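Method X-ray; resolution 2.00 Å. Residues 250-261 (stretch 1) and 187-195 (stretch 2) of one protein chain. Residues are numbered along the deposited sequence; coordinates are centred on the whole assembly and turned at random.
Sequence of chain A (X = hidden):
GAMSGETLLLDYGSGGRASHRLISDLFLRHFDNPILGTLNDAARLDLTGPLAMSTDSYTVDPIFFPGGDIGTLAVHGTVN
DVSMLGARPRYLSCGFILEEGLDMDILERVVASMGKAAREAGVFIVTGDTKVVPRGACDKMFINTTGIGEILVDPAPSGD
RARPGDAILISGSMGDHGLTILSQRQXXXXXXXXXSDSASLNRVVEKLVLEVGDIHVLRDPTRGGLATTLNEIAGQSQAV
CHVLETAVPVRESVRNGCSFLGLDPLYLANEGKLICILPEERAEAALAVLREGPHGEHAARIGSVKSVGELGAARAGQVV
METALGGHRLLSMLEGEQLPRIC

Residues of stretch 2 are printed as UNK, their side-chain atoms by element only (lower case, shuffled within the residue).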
# COMPACT_ATOMS: atom_id res chain seq x y z
N VAL A 250 -9.02 26.27 18.28
CA VAL A 250 -7.56 26.20 18.16
C VAL A 250 -7.09 26.53 19.56
O VAL A 250 -7.47 27.58 20.11
CB VAL A 250 -6.98 27.26 17.13
CG1 VAL A 250 -5.45 27.15 17.03
CG2 VAL A 250 -7.57 27.10 15.73
N ARG A 251 -6.33 25.62 20.16
CA ARG A 251 -5.84 25.78 21.54
C ARG A 251 -4.97 27.02 21.62
O ARG A 251 -4.21 27.30 20.69
CB ARG A 251 -5.00 24.56 21.95
CG ARG A 251 -5.79 23.28 22.09
CD ARG A 251 -4.87 22.07 22.25
NE ARG A 251 -5.39 21.22 23.31
CZ ARG A 251 -6.20 20.18 23.13
NH1 ARG A 251 -6.58 19.81 21.91
NH2 ARG A 251 -6.61 19.50 24.20
N GLU A 252 -5.08 27.77 22.73
CA GLU A 252 -4.28 28.98 22.95
C GLU A 252 -2.79 28.73 22.67
O GLU A 252 -2.14 29.51 21.98
CB GLU A 252 -4.48 29.50 24.38
CG GLU A 252 -3.99 30.93 24.64
CD GLU A 252 -4.14 31.34 26.11
OE1 GLU A 252 -4.68 30.54 26.90
OE2 GLU A 252 -3.70 32.45 26.47
N SER A 253 -2.29 27.62 23.20
CA SER A 253 -0.90 27.20 23.04
C SER A 253 -0.54 26.90 21.58
O SER A 253 0.59 27.14 21.16
CB SER A 253 -0.64 25.96 23.89
OG SER A 253 -1.42 24.88 23.40
N VAL A 254 -1.51 26.39 20.82
CA VAL A 254 -1.33 26.14 19.38
C VAL A 254 -1.36 27.47 18.60
O VAL A 254 -0.49 27.70 17.76
CB VAL A 254 -2.38 25.13 18.84
CG1 VAL A 254 -2.36 25.08 17.31
CG2 VAL A 254 -2.14 23.73 19.43
N ARG A 255 -2.33 28.33 18.91
CA ARG A 255 -2.38 29.68 18.32
C ARG A 255 -1.06 30.42 18.53
O ARG A 255 -0.50 30.98 17.58
CB ARG A 255 -3.52 30.52 18.92
CG ARG A 255 -4.89 30.18 18.38
CD ARG A 255 -5.91 31.30 18.59
NE ARG A 255 -7.26 30.87 18.19
CZ ARG A 255 -7.71 30.88 16.94
NH1 ARG A 255 -6.95 31.31 15.94
NH2 ARG A 255 -8.95 30.46 16.68
N ASN A 256 -0.58 30.40 19.77
CA ASN A 256 0.67 31.07 20.14
C ASN A 256 1.91 30.46 19.48
O ASN A 256 2.81 31.18 19.06
CB ASN A 256 0.83 31.12 21.66
CG ASN A 256 -0.19 32.04 22.32
OD1 ASN A 256 -0.68 33.00 21.71
ND2 ASN A 256 -0.51 31.75 23.58
N GLY A 257 1.94 29.13 19.38
CA GLY A 257 3.02 28.45 18.70
C GLY A 257 2.98 28.73 17.20
O GLY A 257 4.03 28.84 16.57
N CYS A 258 1.78 28.83 16.64
CA CYS A 258 1.63 29.06 15.20
C CYS A 258 2.06 30.47 14.81
O CYS A 258 2.65 30.66 13.75
CB CYS A 258 0.21 28.79 14.72
SG CYS A 258 -0.20 27.03 14.59
N SER A 259 1.76 31.45 15.65
CA SER A 259 2.10 32.84 15.34
C SER A 259 3.60 33.11 15.53
O SER A 259 4.20 33.92 14.81
CB SER A 259 1.21 33.83 16.10
OG SER A 259 1.33 33.73 17.51
N PHE A 260 4.21 32.40 16.48
CA PHE A 260 5.66 32.45 16.72
C PHE A 260 6.46 31.85 15.57
O PHE A 260 7.60 32.26 15.32
CB PHE A 260 5.99 31.75 18.05
CG PHE A 260 7.45 31.79 18.43
CD1 PHE A 260 7.95 32.84 19.20
CD2 PHE A 260 8.31 30.76 18.06
CE1 PHE A 260 9.30 32.87 19.57
CE2 PHE A 260 9.65 30.77 18.42
CZ PHE A 260 10.15 31.84 19.18
N LEU A 261 5.87 30.88 14.86
CA LEU A 261 6.53 30.21 13.74
C LEU A 261 6.02 30.64 12.36
O LEU A 261 6.43 30.08 11.34
CB LEU A 261 6.40 28.68 13.88
CG LEU A 261 7.14 27.99 15.03
CD1 LEU A 261 6.88 26.50 15.01
CD2 LEU A 261 8.64 28.27 14.98
N UNK A 187 13.62 21.53 17.52
CA UNK A 187 13.98 21.35 18.92
C UNK A 187 13.22 22.23 19.91
O UNK A 187 13.75 22.56 20.97
N UNK A 188 11.99 22.59 19.57
CA UNK A 188 11.17 23.47 20.40
C UNK A 188 9.96 22.77 21.02
O UNK A 188 9.21 22.08 20.32
c UNK A 188 11.70 25.78 19.22
c UNK A 188 11.12 26.66 18.12
c UNK A 188 10.69 24.69 19.61
c UNK A 188 12.14 26.63 20.43
N UNK A 189 9.79 22.95 22.32
CA UNK A 189 8.57 22.55 23.04
C UNK A 189 7.86 23.79 23.55
O UNK A 189 8.35 24.46 24.46
c UNK A 189 9.23 20.19 23.76
o UNK A 189 8.49 19.58 22.98
n UNK A 189 10.34 19.66 24.27
c UNK A 189 8.90 21.61 24.21
N UNK A 190 6.71 24.11 22.95
CA UNK A 190 5.94 25.32 23.30
C UNK A 190 5.17 25.17 24.60
O UNK A 190 5.19 26.07 25.46
c UNK A 190 5.77 27.87 21.15
c UNK A 190 4.98 25.72 22.17
c UNK A 190 6.71 26.54 18.89
c UNK A 190 5.63 26.49 21.06
c UNK A 190 6.38 28.58 20.12
c UNK A 190 6.10 25.83 19.92
c UNK A 190 6.85 27.91 18.99
N UNK A 191 4.48 24.04 24.74
CA UNK A 191 3.74 23.70 25.95
C UNK A 191 3.58 22.19 26.04
O UNK A 191 3.75 21.48 25.04
c UNK A 191 2.37 24.39 25.96
N UNK A 192 3.26 21.69 27.23
CA UNK A 192 2.90 20.29 27.40
C UNK A 192 1.63 20.01 26.60
O UNK A 192 1.39 18.88 26.14
c UNK A 192 2.69 19.98 28.87
N UNK A 193 0.86 21.08 26.41
CA UNK A 193 -0.44 21.10 25.76
C UNK A 193 -0.41 20.76 24.26
O UNK A 193 -1.45 20.46 23.66
o UNK A 193 -3.16 21.45 26.21
c UNK A 193 -1.04 22.51 25.94
o UNK A 193 -3.14 23.57 25.66
c UNK A 193 -2.55 22.51 25.94
N UNK A 194 0.78 20.79 23.68
CA UNK A 194 0.94 20.69 22.23
C UNK A 194 1.52 19.34 21.83
O UNK A 194 2.72 19.10 21.97
c UNK A 194 1.81 21.84 21.66
c UNK A 194 1.20 23.21 22.01
c UNK A 194 1.98 21.70 20.15
N UNK A 195 0.67 18.47 21.31
CA UNK A 195 1.12 17.19 20.79
C UNK A 195 0.25 16.72 19.63
O UNK A 195 -0.83 17.28 19.39
c UNK A 195 1.13 16.14 21.90
s UNK A 195 -0.46 15.91 22.65
O HOH W 1 -3.57 26.02 25.39

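Position 187 has backbone atoms alone, with no CB, and its phi of 66° lies where glycine is favoured. It stays clear of stretch 1. The residue is Gly 187.

Position 188 carries four carbons forked at the second, and its CA-to-CB bond points toward stretch 1. One tip of the fork approaches CD2 of Leu 261 and CE2 of Phe 260. A four-carbon chain that branches at its second atom is leucine, so this is Leu 188; its CD1 lies 4.3 Å from Leu 261 CD2 and 4.4 Å from Phe 260 CE2, loose apolar packing.

Position 189 has two carbons, the second bearing one oxygen and one nitrogen. This short amide reaches nothing on stretch 1 and identifies Asn 189.

At position 190 a single carbon leads to a six-carbon ring with no further atom attached. The ring lies against the helix at Gly 257 and also meets Phe 260 and Leu 261. It is Phe 190, with chi1 at -81° (m). The CA of Gly 257 sits over one ring face, 3.7 Å from the centroid of the Phe 190 ring and 13° off its normal, a CH-pi contact. Gly 257 makes room for this approach: an ideal CB there would come within 3.4 Å of Phe 190 CG. Near the ring plane, Phe 190 CZ meets Phe 260 CD2 at 3.3 Å; the two rings form an oblique pair with planes at 76°. Leu 261 CD1 adds a contact of 3.9 Å to Phe 190 CE1.

Position 191 has one carbon, directed toward the helix, and is Ala 191. Its CB lies 4.0 Å from Ser 253 CB, and the residue opens a type I turn that runs to position 194.

Position 192 also has a single carbon, but its CA-to-CB bond points away from stretch 1 and makes no contact there. It is Ala 192.

Position 193 has two carbons, the second ending in two oxygens, which face Ser 253 and Arg 251. This carboxylate is Asp 193. Ser 253 OG donates a hydrogen bond to Asp 193 OD2 at 3.1 Å, while Arg 251 NE and Asp 193 OD1 form a long salt bridge at 3.7 Å. Water 1 donates to Asp 193 OD2 at 2.5 Å and accepts from Ser 253 N at 3.0 Å, linking the carboxylate to the first turn of the helix.

Position 194 shows one carbon carrying two others, close to Ser 253 and Val 254. It is Val 194, whose CG2 lies 3.4 Å from Ser 253 OG and 4.3 Å from Val 254 CG2. A weak bond from Val 194 N to Ala 191 O closes the turn.

Position 195, one carbon followed by sulfur, is Cys 195 and makes no contact with stretch 1.

The contact thus joins polar anchoring at the start of the helix, through Asp 193, to apolar packing around Phe 190 toward its other end.

Stretch 2, residues 187-195: GLNFAADVC
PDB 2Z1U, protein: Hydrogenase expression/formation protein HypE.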